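PDB 3DLJ: beta-Ala-His dipeptidase from Homo sapiens, which hydrolyses the peptide bond of Xaa-His dipeptides, above all carnosine and anserine, as a secreted zinc-dependent peptidase of the M20A family. Local coordinates for residues 156-160 / 161-165; 179-182 / 183-186; 353-356 / 357-361. One frame throughout, in Å; residues are numbered along the deposited sequence.

Interaction 1 (156-160 / 161-165); sequences SAFRA and LEQDL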
loop_
_atom_site.group_PDB
_atom_site.type_symbol
_atom_site.label_atom_id
_atom_site.label_comp_id
_atom_site.label_asym_id
_atom_site.label_seq_id
_atom_site.Cartn_x
_atom_site.Cartn_y
_atom_site.Cartn_z
ATOM N N SER A 156 16.480 15.552 -9.312
ATOM C CA SER A 156 17.933 15.597 -9.427
ATOM C C SER A 156 18.419 15.798 -10.878
ATOM O O SER A 156 19.536 16.263 -11.084
ATOM C CB SER A 156 18.550 14.346 -8.799
ATOM O OG SER A 156 18.602 13.292 -9.751
ATOM N N ALA A 157 17.580 15.483 -11.870
ATOM C CA ALA A 157 17.886 15.773 -13.272
ATOM C C ALA A 157 17.812 17.268 -13.618
ATOM O O ALA A 157 18.716 17.778 -14.264
ATOM C CB ALA A 157 16.999 14.961 -14.201
ATOM N N PHE A 158 16.742 17.959 -13.199
ATOM C CA PHE A 158 16.622 19.425 -13.325
ATOM C C PHE A 158 17.741 20.136 -12.543
ATOM O O PHE A 158 18.297 21.123 -12.997
ATOM C CB PHE A 158 15.264 19.930 -12.797
ATOM C CG PHE A 158 14.077 19.593 -13.666
ATOM C CD1 PHE A 158 13.464 18.353 -13.583
ATOM C CD2 PHE A 158 13.537 20.543 -14.535
ATOM C CE1 PHE A 158 12.359 18.045 -14.373
ATOM C CE2 PHE A 158 12.438 20.232 -15.326
ATOM C CZ PHE A 158 11.846 18.969 -15.227
ATOM N N ARG A 159 18.060 19.622 -11.364
ATOM C CA ARG A 159 19.097 20.207 -10.515
ATOM C C ARG A 159 20.516 20.077 -11.108
ATOM O O ARG A 159 21.271 21.055 -11.163
ATOM C CB ARG A 159 19.021 19.606 -9.097
ATOM C CG ARG A 159 17.697 19.907 -8.331
ATOM C CD ARG A 159 17.535 21.399 -7.943
ATOM N NE ARG A 159 18.640 21.821 -7.089
ATOM C CZ ARG A 159 19.245 23.003 -7.146
ATOM N NH1 ARG A 159 18.852 23.918 -8.032
ATOM N NH2 ARG A 159 20.266 23.263 -6.329
ATOM N N ALA A 160 20.877 18.866 -11.531
ATOM C CA ALA A 160 22.154 18.621 -12.207
ATOM C C ALA A 160 22.329 19.504 -13.458
ATOM O O ALA A 160 23.412 20.017 -13.706
ATOM C CB ALA A 160 22.281 17.163 -12.564
ATOM N N LEU A 161 21.264 19.691 -14.230
ATOM C CA LEU A 161 21.323 20.495 -15.458
ATOM C C LEU A 161 21.113 22.001 -15.266
ATOM O O LEU A 161 21.116 22.752 -16.233
ATOM C CB LEU A 161 20.319 19.966 -16.493
ATOM C CG LEU A 161 20.498 18.512 -16.936
ATOM C CD1 LEU A 161 19.319 18.030 -17.758
ATOM C CD2 LEU A 161 21.812 18.325 -17.677
ATOM N N GLU A 162 20.959 22.437 -14.020
ATOM C CA GLU A 162 20.668 23.839 -13.691
ATOM C C GLU A 162 19.455 24.335 -14.472
ATOM O O GLU A 162 19.387 25.481 -14.920
ATOM C CB GLU A 162 21.893 24.745 -13.909
ATOM C CG GLU A 162 23.108 24.337 -13.083
ATOM C CD GLU A 162 24.411 24.895 -13.634
ATOM O OE1 GLU A 162 24.527 26.139 -13.745
ATOM O OE2 GLU A 162 25.321 24.086 -13.943
ATOM N N GLN A 163 18.500 23.438 -14.644
ATOM C CA GLN A 163 17.236 23.820 -15.173
ATOM C C GLN A 163 16.271 24.109 -14.010
ATOM O O GLN A 163 16.120 23.315 -13.084
ATOM C CB GLN A 163 16.696 22.767 -16.138
ATOM C CG GLN A 163 15.371 23.180 -16.786
ATOM C CD GLN A 163 14.928 22.255 -17.901
ATOM O OE1 GLN A 163 15.731 21.474 -18.432
ATOM N NE2 GLN A 163 13.639 22.355 -18.285
ATOM N N ASP A 164 15.683 25.296 -14.073
ATOM C CA ASP A 164 14.582 25.734 -13.254
ATOM C C ASP A 164 13.523 24.638 -13.164
ATOM O O ASP A 164 13.034 24.145 -14.195
ATOM C CB ASP A 164 13.978 26.988 -13.918
ATOM C CG ASP A 164 12.889 27.656 -13.070
ATOM O OD1 ASP A 164 13.201 28.076 -11.923
ATOM O OD2 ASP A 164 11.734 27.784 -13.576
ATOM N N LEU A 165 13.193 24.252 -11.931
ATOM C CA LEU A 165 12.051 23.385 -11.661
ATOM C C LEU A 165 10.770 24.221 -11.811
ATOM O O LEU A 165 10.656 25.297 -11.229
ATOM C CB LEU A 165 12.153 22.776 -10.252
ATOM C CG LEU A 165 13.013 21.509 -10.046
ATOM C CD1 LEU A 165 13.629 21.476 -8.661
ATOM C CD2 LEU A 165 12.250 20.213 -10.318
#
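Phe158 holds CG beside its own backbone N (chi1 -72°) while Gln163 swings CG anti to N (chi1 -177°), and these two torsions bring the side chains together across the Schellman motif that ends helix 141-160. Glu162, with positive phi, reverses the chain, and two backbone bonds reach back into the last turn: Gln163 N to Phe158 O at 2.8 Å and Glu162 N to Arg159 O at 3.2 Å. Just before the reversal, Leu161 N still makes the ordinary helical bond to Ala157 O, also at 3.2 Å.

The side chains of the two residues joined by the six-to-one bond, Phe158 and Gln163, pack on each other, the hydrophobic contact known for Schellman motifs. Gln163 brings its extended chain obliquely against the Phe158 ring, with Gln163 CG 3.9 Å from Phe158 CD2. Two residues on, Leu165 returns to the same ring, and its CD2 makes an off-centre CH-pi contact, 4.3 Å from the ring centroid. Ala475 of helix 464-482 and Pro166 also touch the ring. Outside this apolar patch, Arg159 donates NE to Leu66 O and Asp164 pairs with Lys102 in a salt bridge. Leu165 CD1 meets the aliphatic part of Arg159 at CD, 4.0 Å away.

Interaction 2 (179-182 / 183-186); sequences AGSV and ALEE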
loop_
_atom_site.group_PDB
_atom_site.type_symbol
_atom_site.label_atom_id
_atom_site.label_comp_id
_atom_site.label_asym_id
_atom_site.label_seq_id
_atom_site.Cartn_x
_atom_site.Cartn_y
_atom_site.Cartn_z
ATOM N N ALA A 179 3.305 0.004 9.422
ATOM C CA ALA A 179 2.863 -0.203 10.785
ATOM C C ALA A 179 1.882 0.904 11.217
ATOM O O ALA A 179 2.016 1.466 12.300
ATOM C CB ALA A 179 4.079 -0.265 11.708
ATOM N N GLY A 180 0.913 1.222 10.356
ATOM C CA GLY A 180 -0.186 2.136 10.704
ATOM C C GLY A 180 0.118 3.635 10.797
ATOM O O GLY A 180 -0.667 4.394 11.380
ATOM N N SER A 181 1.243 4.069 10.214
ATOM C CA SER A 181 1.652 5.489 10.235
ATOM C C SER A 181 1.591 6.138 11.628
ATOM O O SER A 181 1.095 7.258 11.786
ATOM C CB SER A 181 0.852 6.298 9.206
ATOM O OG SER A 181 1.015 5.740 7.909
ATOM N N VAL A 182 2.098 5.413 12.629
ATOM C CA VAL A 182 2.090 5.854 14.026
ATOM C C VAL A 182 2.572 7.300 14.133
ATOM O O VAL A 182 3.670 7.632 13.667
ATOM C CB VAL A 182 2.926 4.892 14.952
ATOM C CG1 VAL A 182 3.085 5.458 16.350
ATOM C CG2 VAL A 182 2.244 3.522 15.050
ATOM N N ALA A 183 1.715 8.144 14.718
ATOM C CA ALA A 183 2.009 9.543 15.008
ATOM C C ALA A 183 1.983 10.482 13.799
ATOM O O ALA A 183 2.221 11.685 13.956
ATOM C CB ALA A 183 3.344 9.672 15.767
ATOM N N LEU A 184 1.690 9.963 12.604
ATOM C CA LEU A 184 1.690 10.827 11.415
ATOM C C LEU A 184 0.528 11.830 11.443
ATOM O O LEU A 184 0.743 13.045 11.302
ATOM C CB LEU A 184 1.737 10.027 10.095
ATOM C CG LEU A 184 2.057 10.854 8.835
ATOM C CD1 LEU A 184 3.434 11.566 8.903
ATOM C CD2 LEU A 184 1.955 10.008 7.591
ATOM N N GLU A 185 -0.683 11.320 11.672
ATOM C CA GLU A 185 -1.913 12.135 11.685
ATOM C C GLU A 185 -1.858 13.376 12.602
ATOM O O GLU A 185 -2.295 14.455 12.208
ATOM C CB GLU A 185 -3.124 11.251 12.004
ATOM C CG GLU A 185 -4.478 11.904 11.777
ATOM C CD GLU A 185 -5.639 10.982 12.163
ATOM O OE1 GLU A 185 -5.696 9.835 11.652
ATOM O OE2 GLU A 185 -6.490 11.398 12.980
ATOM N N GLU A 186 -1.306 13.222 13.805
ATOM C CA GLU A 186 -1.099 14.350 14.724
ATOM C C GLU A 186 -0.092 15.384 14.211
ATOM O O GLU A 186 -0.268 16.592 14.430
ATOM C CB GLU A 186 -0.685 13.861 16.124
HETATM O O HOH W 1 -1.374 8.191 11.808
#
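Ser181 and Leu184 lie on the same side of the turn and their side chains converge, CB to CB 3.9 Å, whereas Val182 and Ala183 between them project from the other face. This split follows from a type II beta turn, in which Val182 occupies an extended conformation and Ala183 takes positive phi. The closing bond runs from Leu184 N to Ser181 O (2.9 Å, N-H...O angle 162°). The turn thus leads straight into helix 184-191, with Ala183 at the N-cap position.

On the first face, Leu184 carries CG anti to its backbone N (chi1 -167°), which leaves CD2 4.2 Å from Ser181 CB; both side chains then rest on Ile431 of helix 430-438. Ser181 OG, anti to the carbonyl carbon (chi1 -57°), is hydrogen-bonded to Glu174 OE2, while the carbonyl turns to the helix. On the second face, Val182 CG1 bends over the following peptide, 3.4 Å from Ala183 N, and lies 4.3 Å from Ala183 CB. Both of these residues pack against Ile88.

The carbonyl of Ser181 does double duty. Besides accepting from Leu184 N, its O takes a bond from a water 2.6 Å away, and the same water accepts from Glu185 N at 3.2 Å. Ser181 O therefore takes one helix amide directly and is linked to the next by a water. The side chain of Ser181 lies about 4 Å from that of Glu177, the proton acceptor assigned by similarity, which puts Ser181 probably in the surroundings of the catalytic residues rather than among the metal ligands. Its buried hydroxyl is satisfied by Glu174 and its carbonyl by an amide and a water, so both polar ends of this residue have partners.

Interaction 3 (353-356 / 357-361); sequences IRLV and PHMNV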
loop_
_atom_site.group_PDB
_atom_site.type_symbol
_atom_site.label_atom_id
_atom_site.label_comp_id
_atom_site.label_asym_id
_atom_site.label_seq_id
_atom_site.Cartn_x
_atom_site.Cartn_y
_atom_site.Cartn_z
ATOM N N ILE A 353 -12.340 -7.489 5.660
ATOM C CA ILE A 353 -13.322 -7.206 4.648
ATOM C C ILE A 353 -12.991 -5.841 4.041
ATOM O O ILE A 353 -12.967 -4.814 4.736
ATOM C CB ILE A 353 -14.766 -7.219 5.249
ATOM C CG1 ILE A 353 -15.056 -8.571 5.930
ATOM C CG2 ILE A 353 -15.800 -6.921 4.181
ATOM C CD1 ILE A 353 -16.365 -8.627 6.723
ATOM N N ARG A 354 -12.753 -5.838 2.740
ATOM C CA ARG A 354 -12.574 -4.616 1.996
ATOM C C ARG A 354 -13.904 -3.936 1.816
ATOM O O ARG A 354 -14.911 -4.575 1.496
ATOM C CB ARG A 354 -11.899 -4.920 0.666
ATOM C CG ARG A 354 -10.531 -5.570 0.838
ATOM C CD ARG A 354 -9.433 -4.550 1.197
ATOM N NE ARG A 354 -8.133 -5.196 1.442
ATOM C CZ ARG A 354 -7.020 -4.560 1.828
ATOM N NH1 ARG A 354 -5.899 -5.249 2.019
ATOM N NH2 ARG A 354 -7.024 -3.240 2.019
ATOM N N LEU A 355 -13.929 -2.632 2.065
ATOM C CA LEU A 355 -15.184 -1.914 2.089
ATOM C C LEU A 355 -15.324 -1.011 0.877
ATOM O O LEU A 355 -14.341 -0.494 0.366
ATOM C CB LEU A 355 -15.329 -1.124 3.379
ATOM C CG LEU A 355 -15.007 -1.847 4.693
ATOM C CD1 LEU A 355 -15.235 -0.886 5.873
ATOM C CD2 LEU A 355 -15.873 -3.057 4.867
ATOM N N VAL A 356 -16.564 -0.850 0.422
ATOM C CA VAL A 356 -16.883 -0.040 -0.740
ATOM C C VAL A 356 -18.085 0.871 -0.396
ATOM O O VAL A 356 -18.798 0.620 0.574
ATOM C CB VAL A 356 -17.207 -0.930 -1.987
ATOM C CG1 VAL A 356 -16.028 -1.826 -2.325
ATOM C CG2 VAL A 356 -18.480 -1.763 -1.760
ATOM N N PRO A 357 -18.280 1.956 -1.159
ATOM C CA PRO A 357 -19.503 2.749 -1.026
ATOM C C PRO A 357 -20.770 1.889 -1.155
ATOM O O PRO A 357 -20.831 1.045 -2.049
ATOM C CB PRO A 357 -19.411 3.737 -2.194
ATOM C CG PRO A 357 -17.974 3.821 -2.532
ATOM C CD PRO A 357 -17.333 2.533 -2.138
ATOM N N HIS A 358 -21.767 2.077 -0.284
ATOM C CA HIS A 358 -21.738 3.033 0.827
ATOM C C HIS A 358 -21.663 2.377 2.212
ATOM O O HIS A 358 -22.412 2.749 3.103
ATOM C CB HIS A 358 -22.974 3.939 0.775
ATOM C CG HIS A 358 -22.802 5.128 -0.110
ATOM N ND1 HIS A 358 -23.835 5.665 -0.850
ATOM C CD2 HIS A 358 -21.703 5.872 -0.396
ATOM C CE1 HIS A 358 -23.383 6.696 -1.546
ATOM N NE2 HIS A 358 -22.092 6.840 -1.291
ATOM N N MET A 359 -20.752 1.421 2.395
ATOM C CA MET A 359 -20.689 0.653 3.652
ATOM C C MET A 359 -20.208 1.455 4.887
ATOM O O MET A 359 -19.205 2.158 4.838
ATOM C CB MET A 359 -19.830 -0.617 3.465
ATOM C CG MET A 359 -20.298 -1.541 2.319
ATOM S SD MET A 359 -19.147 -2.882 1.916
ATOM C CE MET A 359 -19.510 -4.044 3.253
ATOM N N ASN A 360 -20.914 1.291 6.000
ATOM C CA ASN A 360 -20.505 1.848 7.289
ATOM C C ASN A 360 -19.595 0.903 8.123
ATOM O O ASN A 360 -19.982 -0.222 8.444
ATOM C CB ASN A 360 -21.748 2.235 8.094
ATOM C CG ASN A 360 -21.405 2.981 9.372
ATOM O OD1 ASN A 360 -21.375 2.393 10.456
ATOM N ND2 ASN A 360 -21.115 4.283 9.245
ATOM N N VAL A 361 -18.406 1.394 8.481
ATOM C CA VAL A 361 -17.457 0.673 9.337
ATOM C C VAL A 361 -18.076 0.167 10.655
ATOM O O VAL A 361 -17.869 -0.985 11.051
ATOM C CB VAL A 361 -16.191 1.544 9.644
ATOM C CG1 VAL A 361 -15.274 0.843 10.616
ATOM C CG2 VAL A 361 -15.416 1.857 8.379
#
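The planar peptide joining Val356 to Pro357 has Met359 at its edge. There, Met359 N reaches Val356 O in the carbonyl plane, 2.8 Å away and nearly straight (169°). CG2 of Val356 rises over one face, while SD of Met359 lies beside the peptide, a little off its plane on that same side, with CG2 and SD 3.9 Å apart. Pro357 CD stands 3.5 Å from Val356 CB, tighter than usual van der Waals contact, a squeeze built into the join between a beta-branched residue and proline.

The bond from Met359 closes a beta turn whose two central residues, Pro357 and His358, are linked by a cis peptide. The cis link recalls type VI turns, although the residue that follows it here is histidine rather than proline. The turn takes the chain off strand 346-355, a strand of the five-stranded mixed sheet, toward helix 361-377; this is probably the dimerisation domain of M20 peptidases. Strand 216-232 runs antiparallel beside the departing strand and pairs through Gly223 with Leu355.

Met359 bends at its last torsion (chi3 78°). Its SD, 3.6 Å from Val356 N, accepts a weak but almost linear hydrogen bond (170°), while CE extends to Leu355 CD2 at 4.1 Å. Leu355 crosses both Met359 and Val361 at about a right angle, and its other branch, CD1, touches Val361 CG2 at 3.7 Å, so strand end and helix start share one buried apolar patch. Asn360, a known N-glycosylation site whose glycan is absent from this structure, is the N-cap: its OD1 accepts a hydrogen bond from Ala363 N.

Overall arrangement
The three contacts follow one another along the chain, each at a boundary of regular structure: a helix end in interaction 1, a helix start in interaction 2, a strand-to-helix turn in interaction 3. Only interaction 2 is near the catalytic centre; the side chain of Ser181 is about 7 Å from that of the zinc ligand His110 and about 9 Å from a bound zinc ion. Interactions 1 and 3 lie on opposite sides of the chain's centre, their own centres about 44 Å apart. From interaction 2, the centre of interaction 1 is about 33 Å away within the zinc-binding domain, and that of interaction 3 about 22 Å away, centre to centre, at the end of a strand of the five-stranded sheet.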